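Local coordinates for putative glutathione-regulated potassium-efflux system protein KefB (Vibrio parahaemolyticus RIMD 2210633, PDB 3C85) that probably works as a potassium/proton antiporter of the CPA2 family, its TrkA-type nucleotide-binding regulatory domain being the part given here, at the interface of chains A and B. Residues are numbered along the deposited sequence; one frame, centred on the assembly and turned at random. Chains: chain A/B, Putative glutathione-regulated potassium-efflux system protein KefB.

Contact 1: the interface of chains A and B. Residues chain A 167, 171, 175; chain B 54, 108, 110-111, 136-137, 157.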
ATOM      1  N   PHE A 167       1.042   4.496  -4.015  1.00 22.98           N
ATOM      2  CA  PHE A 167       0.130   5.550  -4.541  1.00 22.28           C
ATOM      3  C   PHE A 167       0.924   6.711  -5.160  1.00 23.00           C
ATOM      4  O   PHE A 167       0.753   7.038  -6.358  1.00 23.85           O
ATOM      5  CB  PHE A 167      -0.805   5.993  -3.404  1.00 22.89           C
ATOM      6  CG  PHE A 167      -1.766   7.147  -3.730  1.00 22.41           C
ATOM      7  CD1 PHE A 167      -2.442   7.237  -4.965  1.00 22.36           C
ATOM      8  CD2 PHE A 167      -2.043   8.084  -2.760  1.00 21.80           C
ATOM      9  CE1 PHE A 167      -3.306   8.286  -5.240  1.00 21.66           C
ATOM     10  CE2 PHE A 167      -2.916   9.142  -3.019  1.00 20.74           C
ATOM     11  CZ  PHE A 167      -3.568   9.235  -4.242  1.00 21.89           C
ATOM     12  N   VAL A 171       1.326   7.499  -9.165  1.00 28.50           N
ATOM     13  CA  VAL A 171       0.778   8.778  -9.633  1.00 27.77           C
ATOM     14  C   VAL A 171       1.879   9.498 -10.404  1.00 28.54           C
ATOM     15  O   VAL A 171       1.636   9.992 -11.493  1.00 29.56           O
ATOM     16  CB  VAL A 171       0.263   9.670  -8.464  1.00 28.04           C
ATOM     17  CG1 VAL A 171      -0.129  11.074  -8.913  1.00 27.31           C
ATOM     18  CG2 VAL A 171      -0.927   9.028  -7.807  1.00 27.01           C
ATOM     19  N   LEU A 175       1.112  10.123 -14.212  1.00 33.04           N
ATOM     20  CA  LEU A 175       0.764  11.509 -14.506  1.00 33.86           C
ATOM     21  C   LEU A 175       1.933  12.415 -14.914  1.00 34.46           C
ATOM     22  O   LEU A 175       1.712  13.454 -15.539  1.00 35.25           O
ATOM     23  CB  LEU A 175      -0.056  12.120 -13.358  1.00 32.97           C
ATOM     24  CG  LEU A 175      -1.414  11.449 -13.056  1.00 33.51           C
ATOM     25  CD1 LEU A 175      -2.192  12.278 -12.041  1.00 32.79           C
ATOM     26  CD2 LEU A 175      -2.274  11.119 -14.308  1.00 31.20           C
TER
ATOM     27  N   ALA B  54       2.520   8.531   1.279  1.00 19.84           N
ATOM     28  CA  ALA B  54       2.639   9.350   0.049  1.00 20.00           C
ATOM     29  C   ALA B  54       3.521  10.564   0.259  1.00 20.54           C
ATOM     30  O   ALA B  54       4.342  10.875  -0.613  1.00 20.58           O
ATOM     31  CB  ALA B  54       1.280   9.759  -0.451  1.00 21.04           C
ATOM     32  N   LEU B 108      -0.777  19.452  -8.008  1.00 22.80           N
ATOM     33  CA  LEU B 108      -1.289  18.100  -7.771  1.00 21.18           C
ATOM     34  C   LEU B 108      -1.918  18.017  -6.398  1.00 21.22           C
ATOM     35  O   LEU B 108      -1.344  18.470  -5.417  1.00 19.98           O
ATOM     36  CB  LEU B 108      -0.170  17.066  -7.866  1.00 21.42           C
ATOM     37  CG  LEU B 108      -0.474  15.586  -7.550  1.00 21.89           C
ATOM     38  CD1 LEU B 108      -1.394  15.001  -8.592  1.00 23.22           C
ATOM     39  CD2 LEU B 108       0.813  14.729  -7.448  1.00 22.28           C
ATOM     40  N   LEU B 110      -3.546  15.061  -3.848  1.00 20.27           N
ATOM     41  CA  LEU B 110      -3.768  13.648  -3.527  1.00 19.94           C
ATOM     42  C   LEU B 110      -4.884  13.538  -2.530  1.00 20.31           C
ATOM     43  O   LEU B 110      -4.859  14.208  -1.491  1.00 21.92           O
ATOM     44  CB  LEU B 110      -2.503  12.976  -2.947  1.00 20.04           C
ATOM     45  CG  LEU B 110      -1.293  13.028  -3.885  1.00 20.09           C
ATOM     46  CD1 LEU B 110      -0.175  12.251  -3.208  1.00 22.19           C
ATOM     47  CD2 LEU B 110      -1.655  12.409  -5.230  1.00 22.72           C
ATOM     48  N   LEU B 111      -5.873  12.717  -2.853  1.00 20.57           N
ATOM     49  CA  LEU B 111      -7.032  12.476  -1.975  1.00 20.99           C
ATOM     50  C   LEU B 111      -6.760  11.187  -1.223  1.00 20.56           C
ATOM     51  O   LEU B 111      -6.764  10.125  -1.832  1.00 20.49           O
ATOM     52  CB  LEU B 111      -8.305  12.361  -2.836  1.00 20.25           C
ATOM     53  CG  LEU B 111      -8.645  13.615  -3.687  1.00 23.13           C
ATOM     54  CD1 LEU B 111      -9.914  13.392  -4.450  1.00 24.89           C
ATOM     55  CD2 LEU B 111      -8.777  14.862  -2.793  1.00 23.07           C
ATOM     56  N   ALA B 136      -5.357  13.079  -7.972  1.00 21.85           N
ATOM     57  CA  ALA B 136      -5.334  11.605  -7.881  1.00 22.51           C
ATOM     58  C   ALA B 136      -5.917  11.156  -6.546  1.00 21.73           C
ATOM     59  O   ALA B 136      -5.849  11.882  -5.556  1.00 20.56           O
ATOM     60  CB  ALA B 136      -3.901  11.072  -8.068  1.00 21.69           C
ATOM     61  N   ALA B 137      -6.520   9.973  -6.530  1.00 21.49           N
ATOM     62  CA  ALA B 137      -7.212   9.480  -5.347  1.00 21.52           C
ATOM     63  C   ALA B 137      -6.858   8.043  -5.071  1.00 20.55           C
ATOM     64  O   ALA B 137      -6.585   7.261  -6.003  1.00 21.02           O
ATOM     65  CB  ALA B 137      -8.713   9.595  -5.530  1.00 20.45           C
ATOM     66  N   PHE B 157      -6.578   4.754  -7.608  1.00 25.43           N
ATOM     67  CA  PHE B 157      -5.888   3.535  -7.204  1.00 25.12           C
ATOM     68  C   PHE B 157      -6.576   2.866  -6.040  1.00 23.74           C
ATOM     69  O   PHE B 157      -7.247   3.518  -5.236  1.00 22.99           O
ATOM     70  CB  PHE B 157      -4.453   3.883  -6.818  1.00 26.60           C
ATOM     71  CG  PHE B 157      -3.700   4.583  -7.930  1.00 29.02           C
ATOM     72  CD1 PHE B 157      -3.015   3.870  -8.876  1.00 31.75           C
ATOM     73  CD2 PHE B 157      -3.728   5.968  -8.041  1.00 30.38           C
ATOM     74  CE1 PHE B 157      -2.351   4.529  -9.908  1.00 33.03           C
ATOM     75  CE2 PHE B 157      -3.064   6.617  -9.076  1.00 32.28           C
ATOM     76  CZ  PHE B 157      -2.368   5.896  -9.989  1.00 30.42           C
TER
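A:Phe167 lays its ring tip on strand 134-139 of chain B. CE1 comes within 3.5 Å of the backbone oxygen O of B:Ala137. CD1 meets CD2 of B:Phe157 at 3.6 Å, and that atom lies in the plane of the A:Phe167 ring, at its edge. The two aromatic side chains cross at about a right angle. On the other flank B:Leu110 runs past A:Phe167 in the opposite direction, and its CD2 branch lies 3.8 Å from CZ of the ring. One helical turn on, A:Val171 uses both branches. CG2 touches both CE2 of B:Phe157, at 3.5 Å, and the methyl CB of B:Ala136, at 3.6 Å. CG1 faces B:Leu108 tip to tip, 4.0 Å from its CD2. The side chains that meet are all apolar. In A:Phe167, CG is anti to the backbone N (chi1 176°), which sends the ring away from its own helix and onto the strands. B:Phe157 has CG beside its backbone N (chi1 -57°), and this turns its ring toward both helix residues. The site packs helix 159-175 of chain A across strands 108-111, 134-139 and 155-158 of the Rossmann-like domain of chain B.

Contact 2: the interface of chains A and B. Residues chain A 136-138, 157, 162; chain B 163, 166-167, 170-171.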
ATOM      1  N   ALA A 136       8.464 -12.231   5.469  1.00 25.47           N
ATOM      2  CA  ALA A 136       7.964 -10.886   5.600  1.00 24.55           C
ATOM      3  C   ALA A 136       6.460 -10.848   5.758  1.00 24.32           C
ATOM      4  O   ALA A 136       5.771 -11.684   5.312  1.00 24.65           O
ATOM      5  CB  ALA A 136       8.393 -10.051   4.522  1.00 24.66           C
ATOM      6  N   ALA A 137       5.998  -9.842   6.457  1.00 24.56           N
ATOM      7  CA  ALA A 137       4.596  -9.722   6.857  1.00 23.42           C
ATOM      8  C   ALA A 137       4.096  -8.297   6.687  1.00 23.67           C
ATOM      9  O   ALA A 137       4.885  -7.327   6.625  1.00 22.08           O
ATOM     10  CB  ALA A 137       4.431 -10.179   8.268  1.00 24.38           C
ATOM     11  N   ILE A 138       2.786  -8.153   6.604  1.00 22.98           N
ATOM     12  CA  ILE A 138       2.179  -6.860   6.440  1.00 23.67           C
ATOM     13  C   ILE A 138       0.991  -6.837   7.349  1.00 24.24           C
ATOM     14  O   ILE A 138       0.334  -7.801   7.485  1.00 25.43           O
ATOM     15  CB  ILE A 138       1.791  -6.598   4.978  1.00 23.25           C
ATOM     16  CG1 ILE A 138       1.586  -5.125   4.683  1.00 23.99           C
ATOM     17  CG2 ILE A 138       0.648  -7.442   4.553  1.00 25.10           C
ATOM     18  CD1 ILE A 138       1.606  -4.820   3.266  1.00 24.58           C
ATOM     19  N   PHE A 157       5.782  -4.650   7.465  1.00 21.32           N
ATOM     20  CA  PHE A 157       5.450  -3.376   6.847  1.00 21.58           C
ATOM     21  C   PHE A 157       4.010  -3.077   7.084  1.00 20.52           C
ATOM     22  O   PHE A 157       3.203  -3.974   7.318  1.00 20.60           O
ATOM     23  CB  PHE A 157       5.768  -3.438   5.353  1.00 22.04           C
ATOM     24  CG  PHE A 157       7.244  -3.539   5.088  1.00 25.56           C
ATOM     25  CD1 PHE A 157       8.091  -2.439   5.370  1.00 27.74           C
ATOM     26  CD2 PHE A 157       7.793  -4.723   4.616  1.00 26.73           C
ATOM     27  CE1 PHE A 157       9.445  -2.522   5.161  1.00 31.84           C
ATOM     28  CE2 PHE A 157       9.175  -4.817   4.393  1.00 28.22           C
ATOM     29  CZ  PHE A 157       9.990  -3.708   4.664  1.00 30.56           C
ATOM     30  N   GLU A 162       2.520   1.453   3.089  1.00 19.49           N
ATOM     31  CA  GLU A 162       2.899   0.891   1.782  1.00 20.40           C
ATOM     32  C   GLU A 162       1.950   1.362   0.683  1.00 20.65           C
ATOM     33  O   GLU A 162       2.398   1.727  -0.418  1.00 21.68           O
ATOM     34  CB  GLU A 162       2.928  -0.656   1.855  1.00 20.50           C
ATOM     35  CG  GLU A 162       4.060  -1.193   2.802  1.00 22.13           C
ATOM     36  CD  GLU A 162       5.445  -0.637   2.436  1.00 26.06           C
ATOM     37  OE1 GLU A 162       5.802  -0.610   1.230  1.00 30.65           O
ATOM     38  OE2 GLU A 162       6.190  -0.222   3.360  1.00 28.24           O
TER
ATOM     39  N   ALA B 163      -0.663  -1.396  -1.773  1.00 20.96           N
ATOM     40  CA  ALA B 163       0.055  -1.910  -0.616  1.00 20.65           C
ATOM     41  C   ALA B 163       0.853  -3.146  -1.001  1.00 20.44           C
ATOM     42  O   ALA B 163       1.979  -3.319  -0.529  1.00 22.02           O
ATOM     43  CB  ALA B 163      -0.920  -2.265   0.487  1.00 20.41           C
ATOM     44  N   GLY B 166       4.008  -2.082  -3.057  1.00 25.75           N
ATOM     45  CA  GLY B 166       4.964  -1.461  -2.147  1.00 24.70           C
ATOM     46  C   GLY B 166       5.605  -2.459  -1.207  1.00 24.91           C
ATOM     47  O   GLY B 166       6.810  -2.416  -0.963  1.00 24.54           O
ATOM     48  N   PHE B 167       4.794  -3.342  -0.657  1.00 24.53           N
ATOM     49  CA  PHE B 167       5.268  -4.405   0.172  1.00 25.35           C
ATOM     50  C   PHE B 167       6.379  -5.210  -0.534  1.00 26.57           C
ATOM     51  O   PHE B 167       7.463  -5.394   0.022  1.00 26.71           O
ATOM     52  CB  PHE B 167       4.064  -5.270   0.534  1.00 25.95           C
ATOM     53  CG  PHE B 167       4.366  -6.465   1.390  1.00 24.58           C
ATOM     54  CD1 PHE B 167       5.254  -6.400   2.459  1.00 25.70           C
ATOM     55  CD2 PHE B 167       3.644  -7.640   1.195  1.00 25.81           C
ATOM     56  CE1 PHE B 167       5.468  -7.520   3.284  1.00 26.85           C
ATOM     57  CE2 PHE B 167       3.843  -8.770   2.025  1.00 28.63           C
ATOM     58  CZ  PHE B 167       4.764  -8.696   3.080  1.00 26.00           C
ATOM     59  N   HIS B 170       9.603  -2.977  -0.937  1.00 32.29           N
ATOM     60  CA  HIS B 170      10.250  -2.685   0.352  1.00 32.65           C
ATOM     61  C   HIS B 170      10.901  -3.966   0.950  1.00 31.93           C
ATOM     62  O   HIS B 170      11.967  -3.907   1.540  1.00 30.83           O
ATOM     63  CB  HIS B 170       9.228  -2.099   1.336  1.00 33.37           C
ATOM     64  CG  HIS B 170       9.771  -0.999   2.220  1.00 37.55           C
ATOM     65  ND1 HIS B 170       8.954  -0.144   2.936  1.00 40.46           N
ATOM     66  CD2 HIS B 170      11.044  -0.604   2.481  1.00 41.41           C
ATOM     67  CE1 HIS B 170       9.696   0.721   3.605  1.00 43.14           C
ATOM     68  NE2 HIS B 170      10.971   0.466   3.345  1.00 41.71           N
ATOM     69  N   VAL B 171      10.262  -5.122   0.782  1.00 32.11           N
ATOM     70  CA  VAL B 171      10.873  -6.389   1.222  1.00 32.28           C
ATOM     71  C   VAL B 171      12.160  -6.721   0.486  1.00 33.61           C
ATOM     72  O   VAL B 171      13.159  -7.131   1.103  1.00 33.61           O
ATOM     73  CB  VAL B 171       9.912  -7.588   1.098  1.00 32.08           C
ATOM     74  CG1 VAL B 171      10.652  -8.879   1.498  1.00 33.14           C
ATOM     75  CG2 VAL B 171       8.735  -7.398   2.009  1.00 31.23           C
TER
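The ring of A:Phe157 stacks on the imidazole of B:His170, with centroids 4.3 Å apart and planes 20° from parallel. CE1 of A:Phe157 sits over the centre of the imidazole. B:His170 CB lies over the face of the A:Phe157 ring, toward its rim, as a CH-pi contact. At the edge of the same phenyl ring, in its plane, comes CE1 of B:Phe167. Its CE2 meets CG2 of B:Val171 at 3.5 Å. The ring of B:Phe167 has A:Ile138 CB above the centre of one face, and A:Ile138 CD1 lies 3.7 Å from CB of B:Phe167. The imidazole also gives a hydrogen bond across the interface. ND1 of B:His170 donates to the carboxylate OE2 of A:Glu162 at 2.8 Å, nearly straight (167° at H). The acceptor lies close to the imidazole plane, and OE2 is met on its syn side, somewhat tilted out of the carboxylate plane. Stack and bond together would fix the rotation of the imidazole, and the carboxylate may favour a positive charge on it. The bent chain of A:Glu162 (chi2 -54°) brings the carboxylate back to the partner helix. Here helix 159-175 of chain B packs on strands 134-139 and 155-158 and on the start of helix 159-175 of chain A.

Contact 3: the interface of chains A and B. Residues chain A 171, 175, 177, 179; chain B 62, 107-108, 134.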
ATOM      1  N   VAL A 171       1.326   7.499  -9.165  1.00 28.50           N
ATOM      2  CA  VAL A 171       0.778   8.778  -9.633  1.00 27.77           C
ATOM      3  C   VAL A 171       1.879   9.498 -10.404  1.00 28.54           C
ATOM      4  O   VAL A 171       1.636   9.992 -11.493  1.00 29.56           O
ATOM      5  CB  VAL A 171       0.263   9.670  -8.464  1.00 28.04           C
ATOM      6  CG1 VAL A 171      -0.129  11.074  -8.913  1.00 27.31           C
ATOM      7  CG2 VAL A 171      -0.927   9.028  -7.807  1.00 27.01           C
ATOM      8  N   LEU A 175       1.112  10.123 -14.212  1.00 33.04           N
ATOM      9  CA  LEU A 175       0.764  11.509 -14.506  1.00 33.86           C
ATOM     10  C   LEU A 175       1.933  12.415 -14.914  1.00 34.46           C
ATOM     11  O   LEU A 175       1.712  13.454 -15.539  1.00 35.25           O
ATOM     12  CB  LEU A 175      -0.056  12.120 -13.358  1.00 32.97           C
ATOM     13  CG  LEU A 175      -1.414  11.449 -13.056  1.00 33.51           C
ATOM     14  CD1 LEU A 175      -2.192  12.278 -12.041  1.00 32.79           C
ATOM     15  CD2 LEU A 175      -2.274  11.119 -14.308  1.00 31.20           C
ATOM     16  N   PRO A 177       3.803  14.646 -13.313  1.00 36.15           N
ATOM     17  CA  PRO A 177       3.622  16.055 -12.985  1.00 36.11           C
ATOM     18  C   PRO A 177       4.953  16.814 -13.124  1.00 37.55           C
ATOM     19  O   PRO A 177       6.032  16.239 -12.893  1.00 36.99           O
ATOM     20  CB  PRO A 177       3.111  16.008 -11.541  1.00 36.20           C
ATOM     21  CG  PRO A 177       3.647  14.679 -11.007  1.00 36.33           C
ATOM     22  CD  PRO A 177       3.603  13.756 -12.148  1.00 35.40           C
ATOM     23  N   PHE A 179       7.098  19.339 -11.535  1.00 39.25           N
ATOM     24  CA  PHE A 179       7.353  20.099 -10.320  1.00 38.94           C
ATOM     25  C   PHE A 179       8.686  20.833 -10.351  1.00 40.59           C
ATOM     26  O   PHE A 179       9.600  20.449 -11.090  1.00 41.25           O
ATOM     27  CB  PHE A 179       7.407  19.174  -9.115  1.00 37.73           C
ATOM     28  CG  PHE A 179       6.140  18.446  -8.841  1.00 34.96           C
ATOM     29  CD1 PHE A 179       6.172  17.086  -8.667  1.00 29.04           C
ATOM     30  CD2 PHE A 179       4.937  19.124  -8.723  1.00 31.92           C
ATOM     31  CE1 PHE A 179       5.030  16.370  -8.368  1.00 30.72           C
ATOM     32  CE2 PHE A 179       3.771  18.428  -8.444  1.00 31.47           C
ATOM     33  CZ  PHE A 179       3.825  17.028  -8.267  1.00 31.93           C
TER
ATOM     34  N   TYR B  62      11.193  14.590  -4.707  1.00 31.56           N
ATOM     35  CA  TYR B  62      11.182  16.007  -5.098  1.00 31.67           C
ATOM     36  C   TYR B  62      11.663  17.013  -4.055  1.00 31.46           C
ATOM     37  O   TYR B  62      11.729  18.224  -4.329  1.00 32.29           O
ATOM     38  CB  TYR B  62       9.784  16.415  -5.538  1.00 31.53           C
ATOM     39  CG  TYR B  62       9.197  15.596  -6.632  1.00 31.39           C
ATOM     40  CD1 TYR B  62       9.573  15.799  -7.961  1.00 32.95           C
ATOM     41  CD2 TYR B  62       8.248  14.603  -6.346  1.00 32.98           C
ATOM     42  CE1 TYR B  62       9.030  15.041  -8.987  1.00 33.23           C
ATOM     43  CE2 TYR B  62       7.698  13.838  -7.356  1.00 32.76           C
ATOM     44  CZ  TYR B  62       8.079  14.080  -8.681  1.00 32.94           C
ATOM     45  OH  TYR B  62       7.526  13.324  -9.681  1.00 32.32           O
ATOM     46  N   LYS B 107      -0.172  22.076  -8.039  1.00 22.95           N
ATOM     47  CA  LYS B 107      -0.155  21.362  -9.320  1.00 23.84           C
ATOM     48  C   LYS B 107      -0.771  20.001  -9.210  1.00 23.02           C
ATOM     49  O   LYS B 107      -1.208  19.440 -10.206  1.00 23.35           O
ATOM     50  CB  LYS B 107       1.277  21.232  -9.842  1.00 24.15           C
ATOM     51  CG  LYS B 107       1.884  22.630 -10.099  1.00 27.06           C
ATOM     52  CD  LYS B 107       3.273  22.565 -10.631  1.00 32.48           C
ATOM     53  CE  LYS B 107       3.856  23.956 -10.719  1.00 37.34           C
ATOM     54  NZ  LYS B 107       5.331  23.879 -10.848  1.00 41.60           N
ATOM     55  N   LEU B 108      -0.777  19.452  -8.008  1.00 22.80           N
ATOM     56  CA  LEU B 108      -1.289  18.100  -7.771  1.00 21.18           C
ATOM     57  C   LEU B 108      -1.918  18.017  -6.398  1.00 21.22           C
ATOM     58  O   LEU B 108      -1.344  18.470  -5.417  1.00 19.98           O
ATOM     59  CB  LEU B 108      -0.170  17.066  -7.866  1.00 21.42           C
ATOM     60  CG  LEU B 108      -0.474  15.586  -7.550  1.00 21.89           C
ATOM     61  CD1 LEU B 108      -1.394  15.001  -8.592  1.00 23.22           C
ATOM     62  CD2 LEU B 108       0.813  14.729  -7.448  1.00 22.28           C
ATOM     63  N   GLN B 134      -3.734  18.723 -11.454  1.00 28.65           N
ATOM     64  CA  GLN B 134      -4.100  17.314 -11.488  1.00 28.91           C
ATOM     65  C   GLN B 134      -4.613  16.830 -10.140  1.00 26.87           C
ATOM     66  O   GLN B 134      -4.352  17.430  -9.100  1.00 26.59           O
ATOM     67  CB  GLN B 134      -2.915  16.475 -11.967  1.00 28.56           C
ATOM     68  CG  GLN B 134      -2.533  16.777 -13.438  1.00 33.40           C
ATOM     69  CD  GLN B 134      -1.297  16.029 -13.851  1.00 34.80           C
ATOM     70  OE1 GLN B 134      -0.283  16.095 -13.181  1.00 38.38           O
ATOM     71  NE2 GLN B 134      -1.394  15.269 -14.931  1.00 37.24           N
TER
HETATM   72  O   HOH W   1       7.253  14.015 -12.269  1.00 44.96           O
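A:Phe179 drives the CD1 edge of its ring into the face of B:Tyr62. Both chains carry a TrkA-N domain, the Rossmann-like nucleotide-binding fold of this transporter family. The ring planes stand 82° apart and the centroids are 4.8 Å from each other, an edge-to-face pair. CD1 of A:Phe179 sits above the centre of the tyrosine ring, 3.5 Å from its CE1. A:Phe179 has CG anti to its carbonyl carbon (chi1 -62°), and the ring lies between helix 49-62 and the start of strand 108-111 of chain B. Its far end is held by aliphatic groups. CZ meets CD2 of B:Leu108 at 3.9 Å, with this methyl at the edge of the ring and in its plane. The two side chains run at a slant to one another. B:Lys107 passes alongside in the opposite direction, touching CE2 with its CB at 4.0 Å.

The phenol of B:Tyr62 also makes a polar link. Its OH is 2.7 Å from water 1, which in turn lies 2.6 Å from the backbone O of A:Pro177. The water thus ties the chain A tail to the end of helix 49-62. Nearby, B:Gln134 extends its amide toward A:Leu175 and A:Pro177. OE1 lies 3.8 Å from CB of the proline, while NE2 approaches CB of A:Leu175 at 3.8 Å. These amide contacts are packing.

Contact 4: the interface of chains A and B. Residues chain A 108, 134, 154-155; chain B 174-175.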
ATOM      1  N   LEU A 108      11.795 -17.131   0.478  1.00 28.73           N
ATOM      2  CA  LEU A 108      10.990 -16.050   1.007  1.00 27.91           C
ATOM      3  C   LEU A 108       9.519 -16.427   1.112  1.00 26.49           C
ATOM      4  O   LEU A 108       8.919 -16.978   0.170  1.00 27.57           O
ATOM      5  CB  LEU A 108      11.182 -14.792   0.156  1.00 27.80           C
ATOM      6  CG  LEU A 108      10.326 -13.581   0.570  1.00 27.01           C
ATOM      7  CD1 LEU A 108      10.727 -13.045   1.991  1.00 25.65           C
ATOM      8  CD2 LEU A 108      10.375 -12.480  -0.528  1.00 28.71           C
ATOM      9  N   GLN A 134      13.590 -16.597   4.708  1.00 29.54           N
ATOM     10  CA  GLN A 134      13.152 -15.345   5.277  1.00 29.57           C
ATOM     11  C   GLN A 134      11.637 -15.243   5.218  1.00 27.70           C
ATOM     12  O   GLN A 134      11.008 -15.911   4.468  1.00 27.37           O
ATOM     13  CB  GLN A 134      13.837 -14.188   4.569  1.00 28.57           C
ATOM     14  CG  GLN A 134      15.356 -14.259   4.594  1.00 32.93           C
ATOM     15  CD  GLN A 134      16.022 -13.056   4.055  1.00 32.86           C
ATOM     16  OE1 GLN A 134      16.526 -12.258   4.798  1.00 41.66           O
ATOM     17  NE2 GLN A 134      16.037 -12.916   2.780  1.00 33.58           N
ATOM     18  N   ASP A 154      11.266 -11.592   9.522  1.00 26.78           N
ATOM     19  CA  ASP A 154      12.456 -10.770   9.238  1.00 26.74           C
ATOM     20  C   ASP A 154      12.168  -9.288   8.923  1.00 26.84           C
ATOM     21  O   ASP A 154      12.996  -8.386   9.209  1.00 26.96           O
ATOM     22  CB  ASP A 154      13.254 -11.411   8.116  1.00 27.57           C
ATOM     23  CG  ASP A 154      13.673 -12.861   8.444  1.00 27.94           C
ATOM     24  OD1 ASP A 154      14.654 -13.045   9.160  1.00 32.91           O
ATOM     25  OD2 ASP A 154      13.014 -13.823   8.012  1.00 28.39           O
ATOM     26  N   ALA A 155      11.012  -9.019   8.325  1.00 25.52           N
ATOM     27  CA  ALA A 155      10.627  -7.658   7.968  1.00 24.42           C
ATOM     28  C   ALA A 155       9.127  -7.510   8.096  1.00 24.12           C
ATOM     29  O   ALA A 155       8.412  -8.418   7.757  1.00 24.31           O
ATOM     30  CB  ALA A 155      11.047  -7.334   6.535  1.00 24.41           C
TER
ATOM     31  N   GLN B 174      14.841  -4.247   1.828  1.00 39.00           N
ATOM     32  CA  GLN B 174      15.342  -4.553   3.164  1.00 39.07           C
ATOM     33  C   GLN B 174      16.105  -5.869   3.256  1.00 39.11           C
ATOM     34  O   GLN B 174      17.134  -5.909   3.908  1.00 37.62           O
ATOM     35  CB  GLN B 174      14.223  -4.556   4.229  1.00 38.94           C
ATOM     36  CG  GLN B 174      14.818  -4.486   5.676  1.00 39.06           C
ATOM     37  CD  GLN B 174      13.811  -4.860   6.763  1.00 39.21           C
ATOM     38  OE1 GLN B 174      12.718  -4.287   6.849  1.00 35.96           O
ATOM     39  NE2 GLN B 174      14.192  -5.828   7.616  1.00 38.72           N
ATOM     40  N   LEU B 175      15.577  -6.940   2.643  1.00 38.53           N
ATOM     41  CA  LEU B 175      16.130  -8.288   2.817  1.00 39.20           C
ATOM     42  C   LEU B 175      17.103  -8.773   1.721  1.00 40.24           C
ATOM     43  O   LEU B 175      17.793  -9.784   1.919  1.00 40.29           O
ATOM     44  CB  LEU B 175      15.007  -9.318   2.989  1.00 38.18           C
ATOM     45  CG  LEU B 175      13.987  -9.126   4.123  1.00 38.88           C
ATOM     46  CD1 LEU B 175      12.965 -10.261   4.138  1.00 34.74           C
ATOM     47  CD2 LEU B 175      14.639  -8.988   5.503  1.00 36.02           C
TER
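This is the end of a two-fold symmetric, helix-on-sheet interface, where the last turn of helix 159-175 of chain B docks on chain A in the deposited two-chain assembly and probably helps hold the pair. B:Leu175 hides the largest surface of the residues here (63 Å²). Its side chain meets A:Gln134 tip to tip, with CB 3.7 Å from the amide NE2. The CD1 branch packs against CB of A:Gln134 at 4.0 Å, and it also touches CD1 of A:Leu108 at the margin. The two leucine side chains cross at about a right angle. The CD2 branch meets CB of A:Asp154 at 3.8 Å and also touches the amide oxygen OE1 of A:Gln134 and CB of A:Ala155. The leucine is therefore set between strand 134-139 and the beginning of strand 155-158. CG of B:Leu175 is anti to its carbonyl carbon (chi1 -57°), toward chain A, and the branches spread from there over A:Gln134 and A:Asp154.

B:Gln174 adds a lesser contact. With CG anti to its backbone N (chi1 -164°) and an extended chain, its amide lies against A:Ala155. There OE1 is 3.5 Å from the methyl CB of A:Ala155. NE2 of B:Gln174 donates a weak hydrogen bond to the backbone O of A:Asp154, 3.2 Å long and bent (131° at H). It probably adds little beyond orienting the amide. For the protein, the site seats the helix end against the neighbouring domain and probably steadies the pairing of the two regulatory domains.

The contacts form two groups on either side of the two-fold axis. Contact 2 is largely the twin of contact 1, and contact 4 of part of contact 3. Between centres of C-alpha atoms, contacts 1 and 3 are about 8 Å apart, 2 and 4 about 10 Å, 1 and 2 about 19 Å, and 3 and 4 about 32 Å. Contacts 1 and 3 share A:Val171, A:Leu175 and B:Leu108. In all four, helix 159-175 of one chain packs on strand 134-139 of the other. Contact 2 adds A:Glu162 from chain A's own helix, and contact 3 the tail at A:Pro177 and A:Phe179. This reciprocal exchange probably holds the domains as a dimer.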